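Halogenase (Chondromyces crocatus, PDB 3E1T) is an FAD-dependent halogenase that probably introduces the chlorine atom during the biosynthesis of chondrochloren. Local coordinates at residues A[133-138]-A[171-176]; A[176-181]-A[298-303]; A[198-203]-A[262-267]; A[194-199]-A[269-274]. One frame throughout, in Å; residues are numbered along the deposited sequence.

Interaction 1: residues A[133-138]-A[171-176]; sequences EVIDVL and RTRVSQ. With FAD (flavin-adenine dinucleotide), chain C.
Arg173 reaches from the loop after strand 163-166 across strand 133-140 to Glu133. Its chi1 of 62° puts CG between the backbone N and the carbonyl carbon, 3.9 Å from Val134 O and near N6A of the FAD adenine. CD packs closer to both, 3.4 Å from Val134 O. Past the bend at chi3, NE gives its hydrogen to a water, 2.6 Å away at the guanidinium edge, and that water in turn donates to Ile135 O. Ile135 CD1 covers one guanidinium face toward its rim. At the tip NH1 forms a salt bridge with Glu133 OE2 at 2.7 Å, the carboxylate plane turned 85° from the guanidinium plane.

Strand 133-140, an outermost strand of its four-stranded sheet, also holds the adenine with two backbone hydrogen bonds: Val134 N donates to FAD N1A (3.0 Å) and Val134 O accepts from N6A (3.0 Å). An alanine at Glu133 would probably leave the Arg173 guanidinium without its charged mate and freer to turn, and uncover N6A where CG lay. Farther along, beyond the classic beta bulge at Ile135 and Asp136 opposite Arg148, Val137 CG2 meets Val174 CB at 3.9 Å.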
# COMPACT_ATOMS: atom_id res chain seq x y z
N GLU A 133 -5.56 -13.31 18.48
CA GLU A 133 -5.09 -13.82 17.19
C GLU A 133 -6.07 -14.80 16.54
O GLU A 133 -6.34 -15.87 17.08
CB GLU A 133 -3.71 -14.47 17.34
CG GLU A 133 -3.16 -15.07 16.06
CD GLU A 133 -1.76 -15.64 16.19
OE1 GLU A 133 -1.32 -15.95 17.32
OE2 GLU A 133 -1.09 -15.80 15.14
N VAL A 134 -6.58 -14.43 15.36
CA VAL A 134 -7.42 -15.32 14.56
C VAL A 134 -6.58 -16.46 13.99
O VAL A 134 -5.47 -16.25 13.48
CB VAL A 134 -8.18 -14.57 13.45
CG1 VAL A 134 -8.96 -15.53 12.55
CG2 VAL A 134 -9.14 -13.56 14.06
N ILE A 135 -7.11 -17.67 14.10
CA ILE A 135 -6.41 -18.90 13.76
C ILE A 135 -6.98 -19.49 12.48
O ILE A 135 -6.24 -19.98 11.62
CB ILE A 135 -6.54 -19.95 14.92
CG1 ILE A 135 -6.08 -19.35 16.26
CG2 ILE A 135 -5.75 -21.22 14.62
CD1 ILE A 135 -4.60 -18.95 16.29
N ASP A 136 -8.30 -19.43 12.36
CA ASP A 136 -9.00 -20.01 11.22
C ASP A 136 -10.27 -19.25 11.00
O ASP A 136 -10.87 -18.76 11.95
CB ASP A 136 -9.36 -21.48 11.51
CG ASP A 136 -8.15 -22.34 11.80
OD1 ASP A 136 -7.41 -22.67 10.85
OD2 ASP A 136 -7.94 -22.68 12.99
N VAL A 137 -10.69 -19.17 9.74
CA VAL A 137 -12.05 -18.78 9.38
C VAL A 137 -12.88 -20.07 9.22
O VAL A 137 -12.42 -21.03 8.60
CB VAL A 137 -12.10 -17.96 8.07
CG1 VAL A 137 -13.54 -17.65 7.67
CG2 VAL A 137 -11.30 -16.64 8.21
N LEU A 138 -14.10 -20.08 9.76
CA LEU A 138 -14.94 -21.28 9.76
C LEU A 138 -16.01 -21.22 8.69
O LEU A 138 -16.63 -20.17 8.48
CB LEU A 138 -15.58 -21.51 11.13
CG LEU A 138 -14.62 -21.51 12.33
CD1 LEU A 138 -15.38 -21.56 13.66
CD2 LEU A 138 -13.61 -22.64 12.25
N ARG A 171 1.05 -10.77 6.26
CA ARG A 171 1.27 -12.06 6.91
C ARG A 171 -0.04 -12.80 7.20
O ARG A 171 -0.07 -13.66 8.08
CB ARG A 171 2.07 -11.88 8.21
CG ARG A 171 3.45 -11.26 8.04
CD ARG A 171 4.50 -12.25 7.55
NE ARG A 171 5.00 -13.10 8.63
CZ ARG A 171 5.83 -14.13 8.47
NH1 ARG A 171 6.26 -14.47 7.25
NH2 ARG A 171 6.22 -14.84 9.52
N THR A 172 -1.12 -12.47 6.49
CA THR A 172 -2.39 -13.17 6.68
C THR A 172 -2.22 -14.68 6.64
O THR A 172 -1.46 -15.22 5.81
CB THR A 172 -3.46 -12.77 5.63
OG1 THR A 172 -4.55 -13.69 5.71
CG2 THR A 172 -2.88 -12.81 4.20
N ARG A 173 -2.91 -15.36 7.55
CA ARG A 173 -2.89 -16.81 7.59
C ARG A 173 -4.21 -17.41 7.09
O ARG A 173 -4.39 -18.62 7.11
CB ARG A 173 -2.51 -17.33 9.00
CG ARG A 173 -3.47 -16.95 10.15
CD ARG A 173 -2.81 -17.09 11.54
NE ARG A 173 -2.67 -18.48 11.98
CZ ARG A 173 -1.88 -18.88 12.98
NH1 ARG A 173 -1.14 -18.01 13.66
NH2 ARG A 173 -1.83 -20.17 13.30
N VAL A 174 -5.12 -16.56 6.61
CA VAL A 174 -6.46 -17.01 6.21
C VAL A 174 -6.87 -16.66 4.78
O VAL A 174 -7.91 -17.12 4.29
CB VAL A 174 -7.58 -16.50 7.21
CG1 VAL A 174 -7.31 -16.99 8.64
CG2 VAL A 174 -7.73 -14.98 7.17
N SER A 175 -6.05 -15.87 4.08
CA SER A 175 -6.45 -15.41 2.74
C SER A 175 -6.64 -16.53 1.73
O SER A 175 -7.41 -16.38 0.78
CB SER A 175 -5.47 -14.37 2.18
OG SER A 175 -4.23 -14.96 1.86
N GLN A 176 -5.96 -17.66 1.93
CA GLN A 176 -6.08 -18.79 0.99
C GLN A 176 -7.49 -19.40 0.95
O GLN A 176 -7.83 -20.14 0.02
CB GLN A 176 -5.03 -19.87 1.28
CG GLN A 176 -5.32 -20.72 2.50
CD GLN A 176 -5.05 -20.00 3.80
OE1 GLN A 176 -4.44 -18.93 3.82
NE2 GLN A 176 -5.49 -20.60 4.92
PA FAD C . -1.46 -3.94 8.19
O1A FAD C . -1.08 -2.50 8.36
O2A FAD C . -0.32 -4.88 7.98
O5B FAD C . -2.25 -4.39 9.52
C5B FAD C . -2.80 -5.70 9.65
C4B FAD C . -3.05 -6.00 11.13
O4B FAD C . -3.49 -7.33 11.31
C3B FAD C . -1.77 -5.85 11.94
O3B FAD C . -2.02 -4.95 12.99
C2B FAD C . -1.49 -7.24 12.50
O2B FAD C . -1.04 -7.15 13.82
C1B FAD C . -2.85 -7.90 12.42
N9A FAD C . -2.84 -9.37 12.25
C8A FAD C . -1.98 -10.14 11.50
N7A FAD C . -2.38 -11.43 11.63
C5A FAD C . -3.47 -11.49 12.43
C6A FAD C . -4.27 -12.54 12.91
N6A FAD C . -3.95 -13.82 12.69
N1A FAD C . -5.33 -12.25 13.73
C2A FAD C . -5.60 -10.96 14.11
N3A FAD C . -4.80 -9.94 13.65
C4A FAD C . -3.76 -10.19 12.82
N1 FAD C . 2.15 2.42 2.33
C2 FAD C . 1.91 3.77 2.35
O2 FAD C . 0.75 4.15 2.32
N3 FAD C . 2.98 4.65 2.38
C4 FAD C . 4.29 4.18 2.40
O4 FAD C . 5.24 4.96 2.45
C4X FAD C . 4.53 2.81 2.37
N5 FAD C . 5.81 2.31 2.40
C5X FAD C . 6.02 0.94 2.38
C6 FAD C . 7.31 0.41 2.40
C7 FAD C . 7.51 -0.98 2.37
C7M FAD C . 8.90 -1.51 2.17
C8 FAD C . 6.41 -1.84 2.33
C8M FAD C . 6.58 -3.33 2.10
C9 FAD C . 5.12 -1.31 2.33
C9A FAD C . 4.92 0.07 2.35
N10 FAD C . 3.63 0.57 2.35
C10 FAD C . 3.43 1.93 2.35
C1' FAD C . 2.43 -0.37 2.43
C2' FAD C . 1.78 -0.43 3.81
O2' FAD C . 2.71 -1.01 4.70
C3' FAD C . 0.51 -1.31 3.78
O3' FAD C . -0.16 -1.17 2.54
C4' FAD C . -0.52 -0.99 4.85
O4' FAD C . 0.05 -1.18 6.13
C5' FAD C . -1.73 -1.91 4.69
O5' FAD C . -2.53 -1.86 5.84
P FAD C . -3.44 -3.10 6.28
O1P FAD C . -4.53 -2.60 7.19
O2P FAD C . -4.03 -3.78 5.08
O3P FAD C . -2.43 -4.14 6.94
O HOH W 1 -3.16 -20.71 10.81

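Interaction 2: residues A[176-181]-A[298-303]; sequences QAVGER and MALVGD. With FAD (flavin-adenine dinucleotide), chain C.
Between Ala177 and Arg181 the loop runs at 28° to the segment 298-303, and the two are closest at Val178 and Met298, whose CA atoms are 7.2 Å apart. Val178 carries the contact. Its CG1 is anti to the backbone N (chi1 171°) and rests against CG and CD1 of Leu300, while CG2, beside the backbone N, lies 3.6 Å from Met298 SD. Val178 CB sits 3.9 Å from Leu300 CD1. The valine and leucine slide past each other in opposite directions. Met298 is extended, with CG anti to its backbone N (chi1 -169°), and its CG, SD and CE all pass close to Val178 CG2; the sulfur and the methyl beyond it also touch Ala177 CB.

Strand 298-300 is an outermost strand of the five-stranded parallel sheet of the Rossmann-type FAD domain, next to strand 163-166, and the 176-181 loop covers the face that carries Met298 and Leu300. Past the strand the chain turns to the cofactor. Gly302 has a positive phi, and a side chain there would run into FAD O2P. The next backbone amide, Asp303 N, donates to that phosphate oxygen at 3.1 Å. Asp303 OD1 accepts from the ribityl hydroxyl O3' at 2.7 Å. The carbonyl oxygen of Asp303 accepts a hydrogen bond from Tyr288 OH, whose ring makes a cation-pi contact with Arg181, hydrogen-bonded through NH2 to Asn170 O.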
# COMPACT_ATOMS: atom_id res chain seq x y z
N GLN A 176 -5.96 -17.66 1.93
CA GLN A 176 -6.08 -18.79 0.99
C GLN A 176 -7.49 -19.40 0.95
O GLN A 176 -7.83 -20.14 0.02
CB GLN A 176 -5.03 -19.87 1.28
CG GLN A 176 -5.32 -20.72 2.50
CD GLN A 176 -5.05 -20.00 3.80
OE1 GLN A 176 -4.44 -18.93 3.82
NE2 GLN A 176 -5.49 -20.60 4.92
N ALA A 177 -8.31 -19.06 1.93
CA ALA A 177 -9.71 -19.44 1.93
C ALA A 177 -10.49 -18.71 0.84
O ALA A 177 -11.54 -19.19 0.41
CB ALA A 177 -10.33 -19.21 3.29
N VAL A 178 -9.99 -17.55 0.39
CA VAL A 178 -10.67 -16.80 -0.68
C VAL A 178 -10.04 -17.00 -2.07
O VAL A 178 -10.76 -17.19 -3.07
CB VAL A 178 -10.77 -15.27 -0.36
CG1 VAL A 178 -11.28 -14.51 -1.55
CG2 VAL A 178 -11.69 -15.02 0.84
N GLY A 179 -8.72 -16.93 -2.15
CA GLY A 179 -8.03 -17.03 -3.44
C GLY A 179 -6.56 -17.38 -3.30
O GLY A 179 -6.07 -17.53 -2.17
N GLU A 180 -5.88 -17.53 -4.43
CA GLU A 180 -4.44 -17.81 -4.44
C GLU A 180 -3.67 -16.48 -4.56
O GLU A 180 -4.00 -15.64 -5.38
CB GLU A 180 -4.09 -18.73 -5.62
CG GLU A 180 -2.60 -19.08 -5.73
CD GLU A 180 -2.18 -19.57 -7.11
OE1 GLU A 180 -3.05 -19.85 -7.97
OE2 GLU A 180 -0.95 -19.66 -7.35
N ARG A 181 -2.64 -16.31 -3.75
CA ARG A 181 -1.80 -15.12 -3.90
C ARG A 181 -0.81 -15.39 -5.04
O ARG A 181 -0.16 -16.44 -5.08
CB ARG A 181 -1.10 -14.80 -2.58
CG ARG A 181 -0.06 -13.73 -2.68
CD ARG A 181 0.73 -13.64 -1.40
NE ARG A 181 -0.07 -13.02 -0.34
CZ ARG A 181 0.43 -12.61 0.82
NH1 ARG A 181 1.73 -12.75 1.08
NH2 ARG A 181 -0.36 -12.05 1.72
N MET A 298 -17.05 -13.88 2.87
CA MET A 298 -15.69 -13.45 3.21
C MET A 298 -15.14 -12.50 2.15
O MET A 298 -15.50 -12.60 0.98
CB MET A 298 -14.75 -14.65 3.39
CG MET A 298 -13.38 -14.33 4.01
SD MET A 298 -12.50 -15.86 4.28
CE MET A 298 -10.81 -15.33 4.67
N ALA A 299 -14.29 -11.58 2.59
CA ALA A 299 -13.59 -10.66 1.68
C ALA A 299 -12.17 -10.39 2.17
O ALA A 299 -11.87 -10.60 3.35
CB ALA A 299 -14.34 -9.37 1.55
N LEU A 300 -11.30 -9.93 1.26
CA LEU A 300 -9.93 -9.54 1.63
C LEU A 300 -9.77 -8.05 1.35
O LEU A 300 -10.19 -7.54 0.30
CB LEU A 300 -8.88 -10.34 0.84
CG LEU A 300 -9.01 -11.86 0.67
CD1 LEU A 300 -8.09 -12.40 -0.45
CD2 LEU A 300 -8.73 -12.58 1.99
N VAL A 301 -9.18 -7.35 2.30
CA VAL A 301 -8.91 -5.92 2.10
C VAL A 301 -7.46 -5.63 2.41
O VAL A 301 -6.83 -6.35 3.20
CB VAL A 301 -9.84 -4.98 2.95
CG1 VAL A 301 -11.31 -5.18 2.62
CG2 VAL A 301 -9.62 -5.16 4.39
N GLY A 302 -6.92 -4.59 1.78
CA GLY A 302 -5.58 -4.13 2.06
C GLY A 302 -4.52 -5.12 1.63
O GLY A 302 -4.70 -5.80 0.63
N ASP A 303 -3.44 -5.22 2.40
CA ASP A 303 -2.31 -6.05 2.02
C ASP A 303 -2.67 -7.54 1.99
O ASP A 303 -1.96 -8.33 1.35
CB ASP A 303 -1.16 -5.86 2.98
CG ASP A 303 -0.34 -4.62 2.70
OD1 ASP A 303 -0.73 -3.76 1.88
OD2 ASP A 303 0.72 -4.51 3.35
PA FAD C . -1.46 -3.94 8.19
O1A FAD C . -1.08 -2.50 8.36
O2A FAD C . -0.32 -4.88 7.98
O5B FAD C . -2.25 -4.39 9.52
C5B FAD C . -2.80 -5.70 9.65
C4B FAD C . -3.05 -6.00 11.13
O4B FAD C . -3.49 -7.33 11.31
C3B FAD C . -1.77 -5.85 11.94
O3B FAD C . -2.02 -4.95 12.99
C2B FAD C . -1.49 -7.24 12.50
O2B FAD C . -1.04 -7.15 13.82
C1B FAD C . -2.85 -7.90 12.42
N9A FAD C . -2.84 -9.37 12.25
C8A FAD C . -1.98 -10.14 11.50
N7A FAD C . -2.38 -11.43 11.63
C5A FAD C . -3.47 -11.49 12.43
C6A FAD C . -4.27 -12.54 12.91
N6A FAD C . -3.95 -13.82 12.69
N1A FAD C . -5.33 -12.25 13.73
C2A FAD C . -5.60 -10.96 14.11
N3A FAD C . -4.80 -9.94 13.65
C4A FAD C . -3.76 -10.19 12.82
N1 FAD C . 2.15 2.42 2.33
C2 FAD C . 1.91 3.77 2.35
O2 FAD C . 0.75 4.15 2.32
N3 FAD C . 2.98 4.65 2.38
C4 FAD C . 4.29 4.18 2.40
O4 FAD C . 5.24 4.96 2.45
C4X FAD C . 4.53 2.81 2.37
N5 FAD C . 5.81 2.31 2.40
C5X FAD C . 6.02 0.94 2.38
C6 FAD C . 7.31 0.41 2.40
C7 FAD C . 7.51 -0.98 2.37
C7M FAD C . 8.90 -1.51 2.17
C8 FAD C . 6.41 -1.84 2.33
C8M FAD C . 6.58 -3.33 2.10
C9 FAD C . 5.12 -1.31 2.33
C9A FAD C . 4.92 0.07 2.35
N10 FAD C . 3.63 0.57 2.35
C10 FAD C . 3.43 1.93 2.35
C1' FAD C . 2.43 -0.37 2.43
C2' FAD C . 1.78 -0.43 3.81
O2' FAD C . 2.71 -1.01 4.70
C3' FAD C . 0.51 -1.31 3.78
O3' FAD C . -0.16 -1.17 2.54
C4' FAD C . -0.52 -0.99 4.85
O4' FAD C . 0.05 -1.18 6.13
C5' FAD C . -1.73 -1.91 4.69
O5' FAD C . -2.53 -1.86 5.84
P FAD C . -3.44 -3.10 6.28
O1P FAD C . -4.53 -2.60 7.19
O2P FAD C . -4.03 -3.78 5.08
O3P FAD C . -2.43 -4.14 6.94

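Interaction 3: residues A[198-203]-A[262-267]; sequences NGKRLP and IKEYLA
Tyr265 is the packed centre of this contact, its ring lying against the chain from Lys200 to Leu202. Lys200 CB sits over one ring face, 4.0 Å above the plane and offset toward the rim. Tyr265 CE2 comes within 3.6 Å of Arg201 C, and Tyr265 OH reaches Leu202 CD2 at 3.5 Å, the leucine crossing the tyrosine at about a right angle. The backbones are joined as well: Lys200 N donates to Tyr265 O at 2.9 Å, the bond lying in the carbonyl plane and nearly straight at 169°. At Gly199 a CB would press on Tyr265 O and Leu266 CD2.

The outer side is looser and polar. The Lys200 chain bends at chi3 (-67°), bringing CE to 3.6 Å from Glu264 O, and NZ makes a salt bridge to Glu264 OE2 at 2.6 Å, meeting the oxygen nearly along its C-O axis. Glu264 is exposed, so the salt bridge is on the solvent side.

The contact ties the loop after strand 189-197 to helix 260-266. Tyr222 of strand 218-224 meets the Tyr265 ring edge-to-face and bonds through its OH to Lys200 O, while Leu266 packs on Ile256 of helix 248-257.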
# COMPACT_ATOMS: atom_id res chain seq x y z
N ASN A 198 18.30 13.26 13.48
CA ASN A 198 19.04 14.51 13.20
C ASN A 198 19.55 14.64 11.76
O ASN A 198 20.55 15.33 11.50
CB ASN A 198 20.17 14.73 14.22
CG ASN A 198 19.67 14.77 15.65
OD1 ASN A 198 20.17 14.05 16.52
ND2 ASN A 198 18.67 15.61 15.90
N GLY A 199 18.84 14.00 10.83
CA GLY A 199 19.18 14.10 9.42
C GLY A 199 18.64 15.37 8.79
O GLY A 199 17.72 16.01 9.33
N LYS A 200 19.19 15.72 7.64
CA LYS A 200 18.81 16.95 6.96
C LYS A 200 17.42 16.85 6.36
O LYS A 200 16.81 15.77 6.33
CB LYS A 200 19.83 17.30 5.87
CG LYS A 200 21.27 17.40 6.37
CD LYS A 200 22.08 18.38 5.54
CE LYS A 200 22.28 17.88 4.12
NZ LYS A 200 22.79 18.96 3.23
N ARG A 201 16.93 17.98 5.87
CA ARG A 201 15.61 18.07 5.27
C ARG A 201 15.67 18.72 3.89
O ARG A 201 16.65 19.40 3.55
CB ARG A 201 14.68 18.86 6.20
CG ARG A 201 14.49 18.23 7.58
CD ARG A 201 13.26 17.34 7.58
NE ARG A 201 13.12 16.51 8.78
CZ ARG A 201 13.70 15.32 8.95
NH1 ARG A 201 14.50 14.83 8.02
NH2 ARG A 201 13.47 14.63 10.05
N LEU A 202 14.63 18.50 3.10
CA LEU A 202 14.47 19.15 1.80
C LEU A 202 14.31 20.66 1.98
O LEU A 202 13.82 21.12 3.02
CB LEU A 202 13.29 18.54 1.03
CG LEU A 202 13.46 17.12 0.47
CD1 LEU A 202 12.12 16.56 0.04
CD2 LEU A 202 14.47 17.04 -0.68
N PRO A 203 14.71 21.45 0.95
CA PRO A 203 14.74 22.91 1.02
C PRO A 203 13.36 23.56 1.02
O PRO A 203 12.34 22.86 1.08
CB PRO A 203 15.46 23.32 -0.28
CG PRO A 203 15.98 22.07 -0.89
CD PRO A 203 15.17 20.95 -0.36
N ILE A 262 21.38 10.71 -0.32
CA ILE A 262 21.11 10.05 0.96
C ILE A 262 22.35 10.11 1.86
O ILE A 262 22.23 10.34 3.07
CB ILE A 262 20.65 8.57 0.77
CG1 ILE A 262 19.39 8.49 -0.12
CG2 ILE A 262 20.45 7.87 2.13
CD1 ILE A 262 18.18 9.33 0.33
N LYS A 263 23.53 9.91 1.27
CA LYS A 263 24.79 10.05 2.01
C LYS A 263 24.89 11.42 2.68
O LYS A 263 25.21 11.52 3.87
CB LYS A 263 26.00 9.81 1.10
CG LYS A 263 27.35 9.87 1.84
CD LYS A 263 28.48 9.24 1.05
CE LYS A 263 29.86 9.58 1.65
NZ LYS A 263 29.96 9.34 3.13
N GLU A 264 24.61 12.48 1.92
CA GLU A 264 24.70 13.83 2.47
C GLU A 264 23.60 14.14 3.49
O GLU A 264 23.87 14.72 4.55
CB GLU A 264 24.81 14.89 1.37
CG GLU A 264 23.54 15.27 0.66
CD GLU A 264 23.54 16.73 0.23
OE1 GLU A 264 23.72 17.00 -0.98
OE2 GLU A 264 23.36 17.62 1.10
N TYR A 265 22.37 13.71 3.22
CA TYR A 265 21.28 13.98 4.16
C TYR A 265 21.46 13.28 5.49
O TYR A 265 20.94 13.75 6.51
CB TYR A 265 19.92 13.64 3.54
CG TYR A 265 19.34 14.75 2.69
CD1 TYR A 265 20.10 15.38 1.71
CD2 TYR A 265 18.02 15.16 2.85
CE1 TYR A 265 19.59 16.39 0.92
CE2 TYR A 265 17.49 16.19 2.06
CZ TYR A 265 18.28 16.79 1.10
OH TYR A 265 17.78 17.78 0.31
N LEU A 266 22.22 12.18 5.51
CA LEU A 266 22.43 11.42 6.75
C LEU A 266 23.79 11.64 7.43
O LEU A 266 24.01 11.13 8.54
CB LEU A 266 22.17 9.91 6.54
CG LEU A 266 20.73 9.49 6.22
CD1 LEU A 266 20.65 8.00 5.97
CD2 LEU A 266 19.72 9.90 7.31
N ALA A 267 24.67 12.40 6.78
CA ALA A 267 25.96 12.76 7.37
C ALA A 267 25.84 13.34 8.80
O ALA A 267 26.60 12.92 9.68
CB ALA A 267 26.75 13.71 6.45

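Interaction 4: residues A[194-199]-A[269-274]; sequences GYFENG and ATRVTT
Glu197 buries most, followed by Val272 and Ala269 alike, where strand 189-197 pairs antiparallel with the short strand 270-271 in the mixed nine-stranded sheet that also holds strand 229-237. Glu197 and Thr270 form the hydrogen-bonded pair: Glu197 N donates to Thr270 O at 2.7 Å and Thr270 N returns a bond to Glu197 O at 3.0 Å. Their side chains lie side by side, pointing the same way. The aliphatic part of Glu197 goes on to Val272, CG meeting CG2 at 3.7 Å with the two side chains about at a right angle. Val272 N in turn donates to Tyr195 O at 3.0 Å. At the other end Ala269 CB packs on Glu197 O, Gly199 N and Phe196 CB.

On the opposite face of the sheet, Phe196 and Arg271 make the non-hydrogen-bonded pair. The phenylalanine ring takes Arg271 CG over its face in a CH-pi contact, 3.5 Å from the centroid. An alanine at Phe196 would probably open a gap under Arg271 CG and leave that arginine's methylenes freer to turn. The guanidinium stands 78° to the ring, and its NE donates to a water at 3.0 Å that also accepts from Tyr195 N.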
# COMPACT_ATOMS: atom_id res chain seq x y z
N GLY A 194 15.73 1.38 8.16
CA GLY A 194 15.92 1.77 9.55
C GLY A 194 15.47 3.20 9.83
O GLY A 194 14.80 3.83 9.00
N TYR A 195 15.85 3.71 10.99
CA TYR A 195 15.47 5.06 11.39
C TYR A 195 16.65 5.86 11.87
O TYR A 195 17.53 5.34 12.57
CB TYR A 195 14.38 5.01 12.46
CG TYR A 195 13.10 4.39 11.95
CD1 TYR A 195 12.10 5.19 11.42
CD2 TYR A 195 12.92 3.01 11.96
CE1 TYR A 195 10.92 4.62 10.93
CE2 TYR A 195 11.75 2.43 11.46
CZ TYR A 195 10.77 3.24 10.96
OH TYR A 195 9.61 2.69 10.48
N PHE A 196 16.68 7.12 11.48
CA PHE A 196 17.82 7.98 11.75
C PHE A 196 17.38 9.25 12.48
O PHE A 196 16.28 9.77 12.23
CB PHE A 196 18.55 8.30 10.44
CG PHE A 196 19.21 7.10 9.79
CD1 PHE A 196 20.58 6.89 9.95
CD2 PHE A 196 18.46 6.18 9.05
CE1 PHE A 196 21.20 5.78 9.36
CE2 PHE A 196 19.07 5.07 8.46
CZ PHE A 196 20.44 4.87 8.62
N GLU A 197 18.21 9.72 13.39
CA GLU A 197 17.95 10.95 14.13
C GLU A 197 18.87 12.07 13.65
O GLU A 197 20.06 11.83 13.44
CB GLU A 197 18.15 10.74 15.64
CG GLU A 197 16.97 10.10 16.34
CD GLU A 197 17.31 9.59 17.73
OE1 GLU A 197 18.45 9.10 17.93
OE2 GLU A 197 16.44 9.67 18.62
N ASN A 198 18.30 13.26 13.48
CA ASN A 198 19.04 14.51 13.20
C ASN A 198 19.55 14.64 11.76
O ASN A 198 20.55 15.33 11.50
CB ASN A 198 20.17 14.73 14.22
CG ASN A 198 19.67 14.77 15.65
OD1 ASN A 198 20.17 14.05 16.52
ND2 ASN A 198 18.67 15.61 15.90
N GLY A 199 18.84 14.00 10.83
CA GLY A 199 19.18 14.10 9.42
C GLY A 199 18.64 15.37 8.79
O GLY A 199 17.72 16.01 9.33
N ALA A 269 23.60 12.67 10.83
CA ALA A 269 22.65 11.82 11.55
C ALA A 269 23.26 10.65 12.30
O ALA A 269 24.32 10.14 11.94
CB ALA A 269 21.53 11.33 10.60
N THR A 270 22.58 10.26 13.36
CA THR A 270 22.89 9.04 14.08
C THR A 270 21.70 8.09 13.96
O THR A 270 20.54 8.52 14.01
CB THR A 270 23.24 9.30 15.57
OG1 THR A 270 23.45 8.06 16.24
CG2 THR A 270 22.13 10.07 16.28
N ARG A 271 21.99 6.82 13.76
CA ARG A 271 20.92 5.85 13.67
C ARG A 271 20.37 5.55 15.05
O ARG A 271 21.12 5.47 16.03
CB ARG A 271 21.41 4.57 13.01
CG ARG A 271 20.38 3.98 12.09
CD ARG A 271 20.65 2.56 11.76
NE ARG A 271 19.92 1.69 12.68
CZ ARG A 271 20.48 0.80 13.48
NH1 ARG A 271 21.79 0.62 13.49
NH2 ARG A 271 19.71 0.07 14.27
N VAL A 272 19.05 5.39 15.13
CA VAL A 272 18.42 4.95 16.37
C VAL A 272 18.85 3.51 16.66
O VAL A 272 18.84 2.66 15.76
CB VAL A 272 16.89 5.06 16.30
CG1 VAL A 272 16.26 4.73 17.65
CG2 VAL A 272 16.48 6.45 15.86
N THR A 273 19.27 3.26 17.90
CA THR A 273 19.78 1.95 18.31
C THR A 273 18.89 1.26 19.33
O THR A 273 19.05 0.06 19.58
CB THR A 273 21.20 2.06 18.90
OG1 THR A 273 21.24 3.13 19.86
CG2 THR A 273 22.23 2.31 17.81
N THR A 274 17.95 2.00 19.91
CA THR A 274 17.03 1.44 20.92
C THR A 274 15.56 1.69 20.58
O THR A 274 15.24 2.54 19.76
CB THR A 274 17.33 1.97 22.35
OG1 THR A 274 17.01 3.37 22.42
CG2 THR A 274 18.80 1.75 22.74
O HOH W 2 16.96 2.00 12.81

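The four contacts form two pairs, one touching FAD and one apart from it. Interactions 1 and 2 share Gln176, have centres 10 Å apart and both touch FAD: interaction 1 at the adenine, interaction 2 at the phosphate and ribityl part. They meet where Met298 CE lies 3.8 Å from Val137 CG2 and Ser175 CA lies 3.7 Å from Leu300 CD2. Interactions 3 and 4 share Asn198 and Gly199, with centres 11 Å apart, and touch through Leu266 CD2 and Phe196 CB at 3.7 Å. Neither contacts the flavin; the Tyr195 side chain is about 9 Å from FAD and that of Leu202 about 14 Å. Interactions 2 and 4 are about 13 Å apart at nearest atoms.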